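Local coordinates for uncharacterized protein BT_3980 with actin-like ATPase fold (Bacteroides thetaiotaomicron VPI-5482, PDB 3HRG) that is of unknown function but has an actin-like ATPase fold, which suggests, without establishing, a link to nucleotide-dependent activity, at residues 50-53 / 54-57; 226-229 / 230-234. All blocks are in the same frame, centred on the assembly; numbering follows the deposited sequence. Where two conformers were deposited one is given.

Contact 1 of 2, residues 50-53 / 54-57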
ATOM      1  N   ALA A  50     -19.773  -3.036  -4.517  1.00 10.37           N
ATOM      2  CA  ALA A  50     -20.559  -4.193  -4.967  1.00 10.04           C
ATOM      3  C   ALA A  50     -19.726  -5.468  -4.859  1.00  9.91           C
ATOM      4  O   ALA A  50     -20.245  -6.511  -4.458  1.00  9.34           O
ATOM      5  CB  ALA A  50     -21.138  -3.994  -6.411  1.00  9.45           C
ATOM      6  N   ASN A  51     -18.441  -5.386  -5.204  1.00 10.19           N
ATOM      7  CA  ASN A  51     -17.542  -6.538  -5.046  1.00 10.34           C
ATOM      8  C   ASN A  51     -17.398  -6.905  -3.579  1.00 10.26           C
ATOM      9  O   ASN A  51     -17.393  -8.094  -3.245  1.00  9.84           O
ATOM     10  CB  ASN A  51     -16.182  -6.289  -5.681  1.00 10.82           C
ATOM     11  CG  ASN A  51     -16.167  -6.572  -7.183  1.00 11.34           C
ATOM     12  OD1 ASN A  51     -16.182  -7.724  -7.586  1.00 14.47           O
ATOM     13  ND2 ASN A  51     -16.041  -5.533  -8.002  1.00 12.11           N
ATOM     14  N   LEU A  52     -17.268  -5.886  -2.724  1.00 10.18           N
ATOM     15  CA  LEU A  52     -17.132  -6.094  -1.286  0.50 10.49           C
ATOM     16  C   LEU A  52     -18.384  -6.772  -0.701  1.00 10.80           C
ATOM     17  O   LEU A  52     -18.268  -7.729   0.066  1.00 10.82           O
ATOM     18  CB  LEU A  52     -16.828  -4.750  -0.597  0.50 10.42           C
ATOM     19  CG  LEU A  52     -16.416  -4.685   0.871  0.50  9.92           C
ATOM     20  CD1 LEU A  52     -15.154  -5.447   1.073  0.50 10.13           C
ATOM     21  CD2 LEU A  52     -16.221  -3.228   1.280  0.50 10.36           C
ATOM     22  N   LYS A  53     -19.569  -6.278  -1.062  1.00 11.01           N
ATOM     23  CA  LYS A  53     -20.791  -6.872  -0.560  1.00 11.48           C
ATOM     24  C   LYS A  53     -20.889  -8.335  -1.003  1.00 11.06           C
ATOM     25  O   LYS A  53     -21.335  -9.171  -0.229  1.00 10.25           O
ATOM     26  CB  LYS A  53     -22.019  -6.073  -0.973  1.00 11.74           C
ATOM     27  CG  LYS A  53     -22.120  -4.718  -0.257  1.00 13.74           C
ATOM     28  CD  LYS A  53     -23.301  -3.900  -0.750  1.00 15.40           C
ATOM     29  CE  LYS A  53     -23.423  -2.588   0.015  1.00 17.18           C
ATOM     30  NZ  LYS A  53     -24.624  -1.794  -0.387  1.00 18.22           N
ATOM     31  N   ASN A  54     -20.491  -8.626  -2.240  1.00 10.86           N
ATOM     32  CA  ASN A  54     -20.490 -10.010  -2.728  1.00 10.88           C
ATOM     33  C   ASN A  54     -19.554 -10.920  -1.914  1.00 10.22           C
ATOM     34  O   ASN A  54     -19.963 -11.988  -1.510  1.00  9.17           O
ATOM     35  CB  ASN A  54     -20.070 -10.098  -4.210  1.00 10.77           C
ATOM     36  CG  ASN A  54     -21.166  -9.718  -5.163  1.00 13.73           C
ATOM     37  OD1 ASN A  54     -22.340  -9.733  -4.796  1.00 16.56           O
ATOM     38  ND2 ASN A  54     -20.802  -9.414  -6.423  1.00 15.41           N
ATOM     39  N   VAL A  55     -18.329 -10.479  -1.657  1.00  9.37           N
ATOM     40  CA  VAL A  55     -17.372 -11.340  -0.925  0.50  9.59           C
ATOM     41  C   VAL A  55     -17.805 -11.530   0.546  1.00  9.41           C
ATOM     42  O   VAL A  55     -17.618 -12.610   1.095  1.00  9.85           O
ATOM     43  CB  VAL A  55     -15.898 -10.864  -1.011  0.50  9.56           C
ATOM     44  CG1 VAL A  55     -15.623  -9.693  -0.080  0.50  8.49           C
ATOM     45  CG2 VAL A  55     -14.951 -12.018  -0.642  0.50 10.21           C
ATOM     46  N   PHE A  56     -18.402 -10.513   1.165  1.00  9.45           N
ATOM     47  CA  PHE A  56     -18.894 -10.665   2.538  1.00 10.03           C
ATOM     48  C   PHE A  56     -20.063 -11.639   2.550  1.00 10.82           C
ATOM     49  O   PHE A  56     -20.173 -12.447   3.463  1.00 10.90           O
ATOM     50  CB  PHE A  56     -19.263  -9.318   3.177  1.00 10.04           C
ATOM     51  CG  PHE A  56     -18.124  -8.670   3.869  1.00 10.83           C
ATOM     52  CD1 PHE A  56     -17.082  -8.087   3.146  1.00 12.74           C
ATOM     53  CD2 PHE A  56     -18.055  -8.670   5.262  1.00 12.60           C
ATOM     54  CE1 PHE A  56     -15.993  -7.514   3.794  1.00 14.04           C
ATOM     55  CE2 PHE A  56     -16.994  -8.083   5.903  1.00 13.11           C
ATOM     56  CZ  PHE A  56     -15.951  -7.522   5.172  1.00 13.69           C
ATOM     57  N   HIS A  57     -20.916 -11.587   1.526  1.00 11.24           N
ATOM     58  CA  HIS A  57     -22.026 -12.523   1.458  1.00 13.06           C
ATOM     59  C   HIS A  57     -21.557 -13.978   1.271  1.00 13.53           C
ATOM     60  O   HIS A  57     -22.089 -14.874   1.899  1.00 13.90           O
ATOM     61  CB  HIS A  57     -22.987 -12.146   0.330  1.00 13.09           C
ATOM     62  CG  HIS A  57     -24.116 -13.108   0.173  1.00 15.97           C
ATOM     63  ND1 HIS A  57     -25.025 -13.332   1.182  1.00 17.20           N
ATOM     64  CD2 HIS A  57     -24.488 -13.900  -0.861  1.00 16.29           C
ATOM     65  CE1 HIS A  57     -25.909 -14.220   0.778  1.00 18.26           C
ATOM     66  NE2 HIS A  57     -25.612 -14.577  -0.460  1.00 18.01           N
TER
HETATM   67  O   HOH W   1     -23.181  -6.624  -4.661  1.00 12.57           O
HETATM   68  O   HOH W   2     -18.029  -9.693  -7.128  1.00 16.49           O
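Leu52 and Phe56, one helical turn apart, form the tight side of this piece of helix: they run side by side in the same direction, and Leu52 CD1 reaches to 3.5 Å from Phe56 CE1. Leu52 gets there because its CG stands anti to the backbone N (chi1 -170°), which carries the isobutyl group alongside the next turn and leaves CG near the ring's CD1 and CE1 carbons. Leu52 O lies at the edge of the same ring, near its plane and 3.3 Å from Phe56 CD1, while it also accepts the 3.0 Å bond from Phe56 N. Val55 is a more distant neighbour, its CG1 4.4 Å from Leu52 CD1. Leu52 and Val55 were each modelled in two conformers, which makes the distances from Leu52 CD1 to Phe56 CE1 and Val55 CG1 less certain.

Helix 48-58 follows the opening three-stranded meander, 12-17, 22-28 and 33-40, of a sheet ordered 3-2-1-4-5, as in the ribonuclease H-like subdomains of actin-like ATPases. Its apolar face is turned to helix 125-134, where Phe130 meets Phe56 edge-to-face and also touches Leu52.

The other side is looser and wet. Asn54 N is bonded to Ala50 O, but the Asn54 side-chain amide is linked to the preceding turn through water. One molecule donates to Asn51 OD1 at 2.7 Å and accepts from Asn54 ND2 at 2.9 Å; another donates to Ala50 O at 2.9 Å and only weakly to Asn54 OD1. Asn51 also has direct protein partners: OD1 accepts from Asp43 N and ND2 donates to Ser47 O.

Contact 2 of 2, residues 226-229 / 230-234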
ATOM      1  N   GLU A 226      10.936  -8.573 -18.763  1.00 14.52           N
ATOM      2  CA  GLU A 226      12.173  -8.506 -19.552  1.00 15.04           C
ATOM      3  C   GLU A 226      12.379  -7.111 -20.169  1.00 14.54           C
ATOM      4  O   GLU A 226      13.461  -6.533 -20.045  1.00 14.49           O
ATOM      5  CB  GLU A 226      12.219  -9.602 -20.600  1.00 15.62           C
ATOM      6  CG  GLU A 226      13.569  -9.715 -21.319  1.00 18.12           C
ATOM      7  CD  GLU A 226      13.662 -10.942 -22.205  1.00 22.07           C
ATOM      8  OE1 GLU A 226      12.794 -11.847 -22.117  1.00 25.64           O
ATOM      9  OE2 GLU A 226      14.618 -11.019 -22.998  1.00 25.23           O
ATOM     10  N   THR A 227      11.329  -6.567 -20.773  1.00 13.88           N
ATOM     11  CA  THR A 227      11.387  -5.240 -21.392  1.00 13.74           C
ATOM     12  C   THR A 227      11.604  -4.155 -20.355  1.00 13.07           C
ATOM     13  O   THR A 227      12.446  -3.261 -20.546  1.00 13.26           O
ATOM     14  CB  THR A 227      10.113  -4.976 -22.207  1.00 13.86           C
ATOM     15  OG1 THR A 227      10.030  -5.970 -23.224  1.00 14.24           O
ATOM     16  CG2 THR A 227      10.135  -3.580 -22.859  1.00 14.80           C
ATOM     17  N   LEU A 228      10.849  -4.223 -19.269  1.00 12.76           N
ATOM     18  CA  LEU A 228      10.986  -3.285 -18.191  1.00 13.06           C
ATOM     19  C   LEU A 228      12.437  -3.226 -17.669  1.00 13.19           C
ATOM     20  O   LEU A 228      13.032  -2.134 -17.585  1.00 12.92           O
ATOM     21  CB  LEU A 228      10.032  -3.665 -17.049  1.00 12.79           C
ATOM     22  CG  LEU A 228      10.013  -2.813 -15.789  1.00 13.54           C
ATOM     23  CD1 LEU A 228       9.603  -1.359 -16.091  1.00 12.23           C
ATOM     24  CD2 LEU A 228       9.069  -3.475 -14.755  1.00 14.43           C
HETATM   25  N   MSE A 229      13.001  -4.391 -17.340  1.00 13.56           N
HETATM   26  CA  MSE A 229      14.360  -4.463 -16.768  1.00 14.57           C
HETATM   27  C   MSE A 229      15.424  -4.037 -17.783  1.00 14.77           C
HETATM   28  O   MSE A 229      16.379  -3.318 -17.439  1.00 15.34           O
HETATM   29  CB  MSE A 229      14.666  -5.868 -16.229  1.00 14.58           C
HETATM   30  CG  MSE A 229      13.750  -6.331 -15.158  1.00 17.65           C
HETATM   31 SE   MSE A 229      14.017  -5.303 -13.559  0.75 24.05          SE
HETATM   32  CE  MSE A 229      15.624  -6.256 -12.979  1.00 24.89           C
ATOM     33  N   ASN A 230      15.275  -4.451 -19.033  1.00 15.04           N
ATOM     34  CA  ASN A 230      16.270  -4.066 -20.047  1.00 14.95           C
ATOM     35  C   ASN A 230      16.375  -2.556 -20.208  1.00 14.54           C
ATOM     36  O   ASN A 230      17.476  -2.037 -20.314  1.00 13.41           O
ATOM     37  CB  ASN A 230      16.000  -4.711 -21.395  1.00 15.27           C
ATOM     38  CG  ASN A 230      16.363  -6.171 -21.421  1.00 17.04           C
ATOM     39  OD1 ASN A 230      17.021  -6.672 -20.502  1.00 20.51           O
ATOM     40  ND2 ASN A 230      15.959  -6.868 -22.480  1.00 16.91           N
ATOM     41  N   GLU A 231      15.233  -1.875 -20.220  1.00 14.01           N
ATOM     42  CA  GLU A 231      15.207  -0.418 -20.344  1.00 14.64           C
ATOM     43  C   GLU A 231      15.692   0.275 -19.094  1.00 13.14           C
ATOM     44  O   GLU A 231      16.476   1.211 -19.184  1.00 13.10           O
ATOM     45  CB  GLU A 231      13.818   0.116 -20.690  1.00 15.01           C
ATOM     46  CG  GLU A 231      13.615   0.281 -22.158  1.00 20.09           C
ATOM     47  CD  GLU A 231      14.551   1.370 -22.736  1.00 22.27           C
ATOM     48  OE1 GLU A 231      14.675   2.497 -22.167  1.00 29.69           O
ATOM     49  OE2 GLU A 231      15.192   1.071 -23.736  1.00 23.67           O
ATOM     50  N   LEU A 232      15.191  -0.119 -17.933  1.00 12.82           N
ATOM     51  CA  LEU A 232      15.670   0.512 -16.697  1.00 12.06           C
ATOM     52  C   LEU A 232      17.194   0.362 -16.499  1.00 11.97           C
ATOM     53  O   LEU A 232      17.847   1.316 -16.046  1.00 12.14           O
ATOM     54  CB  LEU A 232      14.924  -0.031 -15.480  1.00 12.27           C
ATOM     55  CG  LEU A 232      13.457   0.355 -15.301  1.00 12.47           C
ATOM     56  CD1 LEU A 232      12.844  -0.576 -14.266  1.00 12.87           C
ATOM     57  CD2 LEU A 232      13.236   1.848 -14.947  1.00 10.74           C
ATOM     58  N   LYS A 233      17.751  -0.802 -16.838  1.00 11.53           N
ATOM     59  CA  LYS A 233      19.188  -1.088 -16.665  0.50 11.65           C
ATOM     60  C   LYS A 233      20.105  -0.194 -17.502  1.00 11.52           C
ATOM     61  O   LYS A 233      21.289  -0.083 -17.211  1.00 10.42           O
ATOM     62  CB  LYS A 233      19.532  -2.560 -16.947  0.50 11.93           C
ATOM     63  CG  LYS A 233      19.219  -3.552 -15.826  0.50 12.99           C
ATOM     64  CD  LYS A 233      19.835  -4.915 -16.172  0.50 14.43           C
ATOM     65  CE  LYS A 233      19.748  -5.929 -15.026  0.50 15.97           C
ATOM     66  NZ  LYS A 233      18.351  -6.335 -14.685  0.50 17.09           N
ATOM     67  N   LYS A 234      19.558   0.438 -18.549  1.00 11.12           N
ATOM     68  CA  LYS A 234      20.368   1.333 -19.355  1.00 11.12           C
ATOM     69  C   LYS A 234      20.755   2.588 -18.547  1.00 11.01           C
ATOM     70  O   LYS A 234      21.783   3.188 -18.783  1.00 10.67           O
ATOM     71  CB  LYS A 234      19.595   1.817 -20.579  1.00 11.35           C
ATOM     72  CG  LYS A 234      19.178   0.739 -21.561  1.00 12.09           C
ATOM     73  CD  LYS A 234      18.513   1.358 -22.786  1.00 14.30           C
ATOM     74  CE  LYS A 234      18.194   0.259 -23.813  1.00 16.12           C
ATOM     75  NZ  LYS A 234      17.584   0.837 -25.047  1.00 16.41           N
TER
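Four successive backbone bonds, Asn230 N to Glu226 O, Glu231 N to Thr227 O, Leu232 N to Leu228 O and Lys233 N to Met229 O, link 226-229 to 230-233 in the i to i+4 pattern of an alpha helix, the Leu232-Leu228 one being nearly straight at 172°. On the buried side Leu228 and Leu232 point the same way, and Leu232 CD1 rests 3.8 Å from Leu228 CD1 and 3.9 Å from Leu228 CG. Leu228 CG, anti to the backbone N (chi1 179°), directs the CD1 branch toward the leucine of the next turn. Leu232 CG lies close over Leu228 O at 3.4 Å, packing carbon against an oxygen already engaged in the helix bond.

This is the helix of a beta-alpha-beta unit, strand 215-220, helix 225-235, strand 239-241, in the second of the two five-stranded mixed sheets of the actin-like fold. Leu232 settles on Leu216 and Leu218 of the first strand as well as on Leu200 of helix 193-206, whereas Met229 touches Leu218, Val239 and Ile241 and thereby spans both strands.

Met229 is a selenomethionine, its chain bent at chi2 and chi3. It crosses Lys233 obliquely, but the short approach of Lys233 NZ to its CE is doubtful because the lysine has two conformers.

The exposed side is polar. Asn230 CG sits 3.2 Å from Glu226 O, and its ND2 is 3.9 Å from Glu226 CG; the two side chains run alongside one another, yet the carboxylate and amide planes stand 88° apart. Within 230-234, and on a different strip of the helix, Lys234 NZ donates to Glu231 OE2 at 2.7 Å, a salt bridge met nearly in line with the C-O bond.

From the N terminus, the chain lays down strands 12-17, 22-28 and 33-40 and then helix 48-58, which holds contact 1. Much later, after strand 215-220 of the second five-stranded sheet, helix 225-235 holds contact 2 and leads to strand 239-241. Each contact is local, within one helix, and closes no loop; they follow in series, neither nested nor crossing. The centres of contact 1 and contact 2 are about 39 Å apart, and the nearest atoms of contact 1 and contact 2 about 26 Å apart. The two sheets share the strand order 3-2-1-4-5, consistent with paired subdomains of an actin-like fold. Contact 1 faces helix 125-134 in the first, contact 2 faces helix 193-206 and the sheet in the second.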